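PDB 3N6Y: immunoglobulin-like protein from Pseudomonas aeruginosa, which is of unknown function but has an immunoglobulin-like beta-sandwich fold, probably of the E-set kind, and probably carries a signal sequence in its natural form. Local coordinates for residues Leu68-Thr74 and Asp86-Gln92; Val44-Gly49 and Phe107-Val113. All coordinates share one frame; numbering follows the deposited sequence. Where two conformers were deposited one is given.

Contacts 1 and 2 belong to one immunoglobulin-like domain and differ in kind. Contact 1 is a regular antiparallel strand pair, 68-74 with 86-92, in the mixed sheet; contact 2 joins two loops, 44-49 and 107-113, at the surface about 16 Å from the centre of the chain. Their centres are 18 Å apart and their nearest atoms about 6 Å apart, so they do not touch. Contact 1 is local in sequence and falls within the 57 residues that separate the two loops of contact 2. Strand 116-124, which follows the loop 107-113, runs beside 68-74 in the sheet, so the chain leads from contact 2 back to contact 1.

Contact 1 (Leu68-Thr74 and Asp86-Gln92); sequences LTLLYLT and DKFEVVQ
Y72 and F88 are a hydrogen-bonded antiparallel pair, with Y72 N giving its hydrogen to F88 O at 2.8 Å; the ladder continues through L70-V90 and L68-Q92. The same carbonyl oxygen lies in the plane of the Y72 ring at its edge, 3.6 Å from CD1. With CG anti to its own carbonyl carbon (chi1 -58°), the ring sits beside the backbone N, which brings CD1 to F88 O and CE1 to V90 CG2 at 4.0 Å. The ring packs against M103 and V90 while OH is hydrogen-bonded to A104 O, so tyrosine is buried with its polar atom satisfied. Strand 68-74 is an inner strand of the sheet, between 84-92 and 116-124; its L68, L70 and Y72 point into the beta sandwich, where M103 of the other sheet meets L70 and Y72. Strand 86-92 is looser, its side chains mostly exposed. On the outer face, with T69, L71, L73, K87, E89 and V91, L73 CD2 reaches K87 CB at 3.8 Å. In the conformer given, K87 NZ forms a salt bridge with E89 OE1 of the same strand at 2.9 Å, a pairing of long charged chains suited to a surface. At the strand end a water joins T74 O to D86 OD1, while D86 OD2 forms a salt bridge with R84.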
loop_
_atom_site.group_PDB
_atom_site.type_symbol
_atom_site.label_atom_id
_atom_site.label_comp_id
_atom_site.label_asym_id
_atom_site.label_seq_id
_atom_site.Cartn_x
_atom_site.Cartn_y
_atom_site.Cartn_z
ATOM N N LEU A 68 5.978 -2.867 -9.817
ATOM C CA LEU A 68 5.558 -3.356 -8.531
ATOM C C LEU A 68 4.184 -3.989 -8.645
ATOM O O LEU A 68 3.348 -3.580 -9.421
ATOM C CB LEU A 68 5.522 -2.243 -7.490
ATOM C CG LEU A 68 6.830 -1.510 -7.224
ATOM C CD1 LEU A 68 6.569 -0.440 -6.102
ATOM C CD2 LEU A 68 7.951 -2.537 -6.868
ATOM N N THR A 69 3.961 -5.012 -7.837
ATOM C CA THR A 69 2.622 -5.559 -7.599
ATOM C C THR A 69 2.269 -5.199 -6.140
ATOM O O THR A 69 2.944 -5.629 -5.174
ATOM C CB THR A 69 2.557 -7.076 -7.787
ATOM O OG1 THR A 69 2.935 -7.442 -9.126
ATOM C CG2 THR A 69 1.109 -7.579 -7.571
ATOM N N LEU A 70 1.212 -4.405 -5.981
ATOM C CA LEU A 70 0.690 -4.068 -4.651
ATOM C C LEU A 70 -0.454 -5.029 -4.374
ATOM O O LEU A 70 -1.518 -4.944 -5.022
ATOM C CB LEU A 70 0.170 -2.628 -4.548
ATOM C CG LEU A 70 1.119 -1.423 -4.504
ATOM C CD1 LEU A 70 2.202 -1.480 -5.608
ATOM C CD2 LEU A 70 0.321 -0.145 -4.692
ATOM N N LEU A 71 -0.232 -5.919 -3.430
ATOM C CA LEU A 71 -1.183 -6.989 -3.109
ATOM C C LEU A 71 -1.844 -6.625 -1.808
ATOM O O LEU A 71 -1.221 -6.640 -0.767
ATOM C CB LEU A 71 -0.479 -8.329 -2.955
ATOM C CG LEU A 71 -1.434 -9.466 -2.577
ATOM C CD1 LEU A 71 -2.491 -9.696 -3.740
ATOM C CD2 LEU A 71 -0.649 -10.737 -2.249
ATOM N N TYR A 72 -3.119 -6.250 -1.865
ATOM C CA TYR A 72 -3.884 -5.968 -0.672
ATOM C C TYR A 72 -4.719 -7.188 -0.334
ATOM O O TYR A 72 -5.545 -7.594 -1.140
ATOM C CB TYR A 72 -4.887 -4.843 -0.944
ATOM C CG TYR A 72 -4.331 -3.503 -1.430
ATOM C CD1 TYR A 72 -3.892 -3.319 -2.726
ATOM C CD2 TYR A 72 -4.227 -2.427 -0.552
ATOM C CE1 TYR A 72 -3.385 -2.104 -3.151
ATOM C CE2 TYR A 72 -3.736 -1.204 -0.982
ATOM C CZ TYR A 72 -3.319 -1.050 -2.247
ATOM O OH TYR A 72 -2.845 0.198 -2.666
ATOM N N LEU A 73 -4.483 -7.791 0.812
ATOM C CA LEU A 73 -5.374 -8.831 1.314
ATOM C C LEU A 73 -6.335 -8.205 2.340
ATOM O O LEU A 73 -5.903 -7.541 3.305
ATOM C CB LEU A 73 -4.545 -9.933 1.966
ATOM C CG LEU A 73 -3.605 -10.729 1.073
ATOM C CD1 LEU A 73 -2.805 -11.778 1.983
ATOM C CD2 LEU A 73 -4.371 -11.460 -0.013
ATOM N N THR A 74 -7.621 -8.485 2.160
ATOM C CA THR A 74 -8.683 -7.837 2.900
ATOM C C THR A 74 -9.505 -8.887 3.636
ATOM O O THR A 74 -9.374 -10.077 3.335
ATOM C CB THR A 74 -9.612 -6.988 2.016
ATOM O OG1 THR A 74 -10.649 -7.815 1.466
ATOM C CG2 THR A 74 -8.853 -6.344 0.861
ATOM N N ASP A 86 -11.509 -10.347 -1.753
ATOM C CA ASP A 86 -10.618 -10.726 -0.631
ATOM C C ASP A 86 -9.175 -10.307 -0.912
ATOM O O ASP A 86 -8.329 -10.278 0.009
ATOM C CB ASP A 86 -10.696 -12.244 -0.417
ATOM C CG ASP A 86 -12.094 -12.671 -0.035
ATOM O OD1 ASP A 86 -12.445 -12.374 1.135
ATOM O OD2 ASP A 86 -12.808 -13.259 -0.884
ATOM N N LYS A 87 -8.878 -10.028 -2.161
ATOM C CA LYS A 87 -7.620 -9.364 -2.502
ATOM C C LYS A 87 -7.862 -8.354 -3.563
ATOM O O LYS A 87 -8.775 -8.490 -4.385
ATOM C CB LYS A 87 -6.561 -10.348 -2.966
ATOM C CG LYS A 87 -6.806 -10.978 -4.330
ATOM C CD LYS A 87 -5.557 -11.731 -4.744
ATOM C CE LYS A 87 -5.646 -12.463 -6.087
ATOM N NZ LYS A 87 -5.414 -11.633 -7.333
ATOM N N PHE A 88 -7.044 -7.313 -3.545
ATOM C CA PHE A 88 -6.893 -6.414 -4.695
ATOM C C PHE A 88 -5.428 -6.477 -5.131
ATOM O O PHE A 88 -4.528 -6.557 -4.275
ATOM C CB PHE A 88 -7.199 -4.982 -4.292
ATOM C CG PHE A 88 -8.616 -4.777 -3.882
ATOM C CD1 PHE A 88 -9.627 -4.825 -4.827
ATOM C CD2 PHE A 88 -8.949 -4.500 -2.568
ATOM C CE1 PHE A 88 -10.943 -4.627 -4.444
ATOM C CE2 PHE A 88 -10.284 -4.303 -2.188
ATOM C CZ PHE A 88 -11.250 -4.356 -3.132
ATOM N N GLU A 89 -5.200 -6.429 -6.431
ATOM C CA GLU A 89 -3.845 -6.352 -7.013
ATOM C C GLU A 89 -3.718 -5.150 -7.946
ATOM O O GLU A 89 -4.524 -4.954 -8.866
ATOM C CB GLU A 89 -3.533 -7.643 -7.742
ATOM C CG GLU A 89 -2.941 -8.669 -6.832
ATOM C CD GLU A 89 -2.388 -9.894 -7.580
ATOM O OE1 GLU A 89 -2.637 -11.015 -7.104
ATOM O OE2 GLU A 89 -1.740 -9.734 -8.641
ATOM N N VAL A 90 -2.717 -4.330 -7.685
ATOM C CA VAL A 90 -2.506 -3.090 -8.425
ATOM C C VAL A 90 -1.096 -3.172 -8.975
ATOM O O VAL A 90 -0.179 -3.463 -8.207
ATOM C CB VAL A 90 -2.698 -1.838 -7.552
ATOM C CG1 VAL A 90 -2.281 -0.588 -8.307
ATOM C CG2 VAL A 90 -4.149 -1.716 -7.100
ATOM N N VAL A 91 -0.948 -2.985 -10.301
ATOM C CA VAL A 91 0.413 -2.981 -10.878
ATOM C C VAL A 91 0.859 -1.523 -10.987
ATOM O O VAL A 91 0.089 -0.682 -11.428
ATOM C CB VAL A 91 0.524 -3.748 -12.190
ATOM C CG1 VAL A 91 1.962 -3.577 -12.745
ATOM C CG2 VAL A 91 0.228 -5.228 -11.923
ATOM N N GLN A 92 2.054 -1.216 -10.482
ATOM C CA GLN A 92 2.584 0.151 -10.486
ATOM C C GLN A 92 3.941 0.189 -11.182
ATOM O O GLN A 92 4.918 -0.376 -10.669
ATOM C CB GLN A 92 2.738 0.667 -9.041
ATOM C CG GLN A 92 3.394 2.065 -8.898
ATOM C CD GLN A 92 3.696 2.454 -7.424
ATOM O OE1 GLN A 92 2.865 2.250 -6.546
ATOM N NE2 GLN A 92 4.886 3.017 -7.166
HETATM O O HOH W 1 -10.563 -12.488 3.001
#

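Contact 2 (Val44-Gly49 and Phe107-Val113); sequences VPAKLG and FTEPHEV
Two backbone carbonyl oxygens, P45 O and K47 O, lie at the edge of the F107 ring and in its plane, each 3.5 Å from a ring carbon: P45 O from CE2 and K47 O from CD2. The ring's edge hydrogens carry slight positive charge, so this approach is probably mildly attractive; K47 O also accepts from T50 OG1. One ring face is covered by V113 CA, 4.0 Å above the plane toward the rim. V113, with CG1 anti to its backbone N (chi1 -179°), sends that methyl against A46 CB at 3.6 Å; the small alanine, centre of an inverse gamma turn, lets the loop come close. L48 drapes its CD2 methyl over the other loop's backbone, 3.4 Å from E109 C. The only hydrogen bond between 44-49 and 107-113 is G49 N to F107 O, 2.8 Å and nearly straight at 172°; F107 also makes a backbone bond to T50. At G49 a CB would jam against the carbonyl O of L48, which by itself calls for glycine. E112 OE1 accepts from T108 N and E109 N, bracing the turn into the 3-10 segment 110-112. The chemistry implies one directional bond beside a buried ring that meets V136 and the carbonyls, with V44 and A46 also on V136.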
loop_
_atom_site.group_PDB
_atom_site.type_symbol
_atom_site.label_atom_id
_atom_site.label_comp_id
_atom_site.label_asym_id
_atom_site.label_seq_id
_atom_site.Cartn_x
_atom_site.Cartn_y
_atom_site.Cartn_z
ATOM N N VAL A 44 -6.277 0.881 12.807
ATOM C CA VAL A 44 -6.929 1.759 11.850
ATOM C C VAL A 44 -8.424 1.873 12.141
ATOM O O VAL A 44 -9.101 0.855 12.201
ATOM C CB VAL A 44 -6.694 1.205 10.457
ATOM C CG1 VAL A 44 -7.457 2.006 9.399
ATOM C CG2 VAL A 44 -5.184 1.182 10.112
ATOM N N PRO A 45 -8.952 3.107 12.271
ATOM C CA PRO A 45 -10.412 3.246 12.490
ATOM C C PRO A 45 -11.268 2.794 11.321
ATOM O O PRO A 45 -10.975 3.148 10.168
ATOM C CB PRO A 45 -10.618 4.758 12.691
ATOM C CG PRO A 45 -9.315 5.354 12.805
ATOM C CD PRO A 45 -8.277 4.406 12.226
ATOM N N ALA A 46 -12.355 2.092 11.635
ATOM C CA ALA A 46 -13.315 1.623 10.645
ATOM C C ALA A 46 -14.256 2.776 10.367
ATOM O O ALA A 46 -15.447 2.761 10.748
ATOM C CB ALA A 46 -14.075 0.407 11.152
ATOM N N LYS A 47 -13.705 3.794 9.734
ATOM C CA LYS A 47 -14.437 5.039 9.438
ATOM C C LYS A 47 -14.173 5.516 8.020
ATOM O O LYS A 47 -13.035 5.550 7.564
ATOM C CB LYS A 47 -14.033 6.113 10.449
ATOM C CG LYS A 47 -14.449 5.739 11.874
ATOM C CD LYS A 47 -14.004 6.711 12.989
ATOM C CE LYS A 47 -15.048 7.768 13.259
ATOM N NZ LYS A 47 -14.624 8.692 14.360
ATOM N N LEU A 48 -15.237 5.899 7.310
ATOM C CA LEU A 48 -15.106 6.503 5.976
ATOM C C LEU A 48 -14.110 7.653 5.977
ATOM O O LEU A 48 -14.118 8.495 6.887
ATOM C CB LEU A 48 -16.474 7.044 5.486
ATOM C CG LEU A 48 -17.464 6.177 4.742
ATOM C CD1 LEU A 48 -18.656 7.047 4.359
ATOM C CD2 LEU A 48 -16.853 5.487 3.490
ATOM N N GLY A 49 -13.288 7.722 4.937
ATOM C CA GLY A 49 -12.324 8.774 4.768
ATOM C C GLY A 49 -10.963 8.424 5.341
ATOM O O GLY A 49 -10.029 9.158 5.174
ATOM N N PHE A 107 -10.895 4.186 2.687
ATOM C CA PHE A 107 -12.288 3.792 2.792
ATOM C C PHE A 107 -13.108 4.940 2.171
ATOM O O PHE A 107 -13.421 5.932 2.841
ATOM C CB PHE A 107 -12.710 3.593 4.247
ATOM C CG PHE A 107 -11.983 2.470 4.983
ATOM C CD1 PHE A 107 -11.659 1.278 4.345
ATOM C CD2 PHE A 107 -11.676 2.595 6.320
ATOM C CE1 PHE A 107 -10.996 0.269 5.015
ATOM C CE2 PHE A 107 -11.031 1.573 7.033
ATOM C CZ PHE A 107 -10.687 0.390 6.362
ATOM N N THR A 108 -13.399 4.852 0.877
ATOM C CA THR A 108 -14.105 5.895 0.172
ATOM C C THR A 108 -15.627 5.687 0.120
ATOM O O THR A 108 -16.388 6.667 0.003
ATOM C CB THR A 108 -13.517 6.007 -1.235
ATOM O OG1 THR A 108 -12.088 6.127 -1.128
ATOM C CG2 THR A 108 -14.064 7.178 -1.991
ATOM N N GLU A 109 -16.045 4.416 0.181
ATOM C CA GLU A 109 -17.445 4.035 0.096
ATOM C C GLU A 109 -17.778 3.095 1.245
ATOM O O GLU A 109 -16.910 2.387 1.726
ATOM C CB GLU A 109 -17.701 3.332 -1.215
ATOM C CG GLU A 109 -17.451 4.209 -2.444
ATOM C CD GLU A 109 -17.817 3.494 -3.711
ATOM O OE1 GLU A 109 -19.008 3.156 -3.846
ATOM O OE2 GLU A 109 -16.901 3.243 -4.535
ATOM N N PRO A 110 -19.045 3.075 1.689
ATOM C CA PRO A 110 -19.320 2.303 2.906
ATOM C C PRO A 110 -18.922 0.819 2.886
ATOM O O PRO A 110 -18.451 0.317 3.909
ATOM C CB PRO A 110 -20.830 2.454 3.073
ATOM C CG PRO A 110 -21.137 3.770 2.473
ATOM C CD PRO A 110 -20.187 3.922 1.299
ATOM N N HIS A 111 -19.078 0.153 1.747
ATOM C CA HIS A 111 -18.784 -1.279 1.650
ATOM C C HIS A 111 -17.281 -1.579 1.806
ATOM O O HIS A 111 -16.890 -2.746 1.966
ATOM C CB HIS A 111 -19.298 -1.852 0.319
ATOM C CG HIS A 111 -18.690 -1.219 -0.887
ATOM N ND1 HIS A 111 -19.282 -0.163 -1.550
ATOM C CD2 HIS A 111 -17.550 -1.506 -1.554
ATOM C CE1 HIS A 111 -18.519 0.172 -2.583
ATOM N NE2 HIS A 111 -17.472 -0.642 -2.626
ATOM N N GLU A 112 -16.441 -0.560 1.662
ATOM C CA GLU A 112 -15.006 -0.743 1.817
ATOM C C GLU A 112 -14.554 -0.776 3.287
ATOM O O GLU A 112 -13.453 -1.288 3.616
ATOM C CB GLU A 112 -14.247 0.340 1.039
ATOM C CG GLU A 112 -14.466 0.285 -0.429
ATOM C CD GLU A 112 -13.803 1.398 -1.169
ATOM O OE1 GLU A 112 -13.702 2.501 -0.627
ATOM O OE2 GLU A 112 -13.416 1.157 -2.325
ATOM N N VAL A 113 -15.425 -0.278 4.200
ATOM C CA VAL A 113 -15.125 -0.255 5.628
ATOM C C VAL A 113 -15.425 -1.619 6.198
ATOM O O VAL A 113 -16.545 -1.872 6.636
ATOM C CB VAL A 113 -15.969 0.835 6.371
ATOM C CG1 VAL A 113 -15.620 0.861 7.901
ATOM C CG2 VAL A 113 -15.827 2.233 5.695
#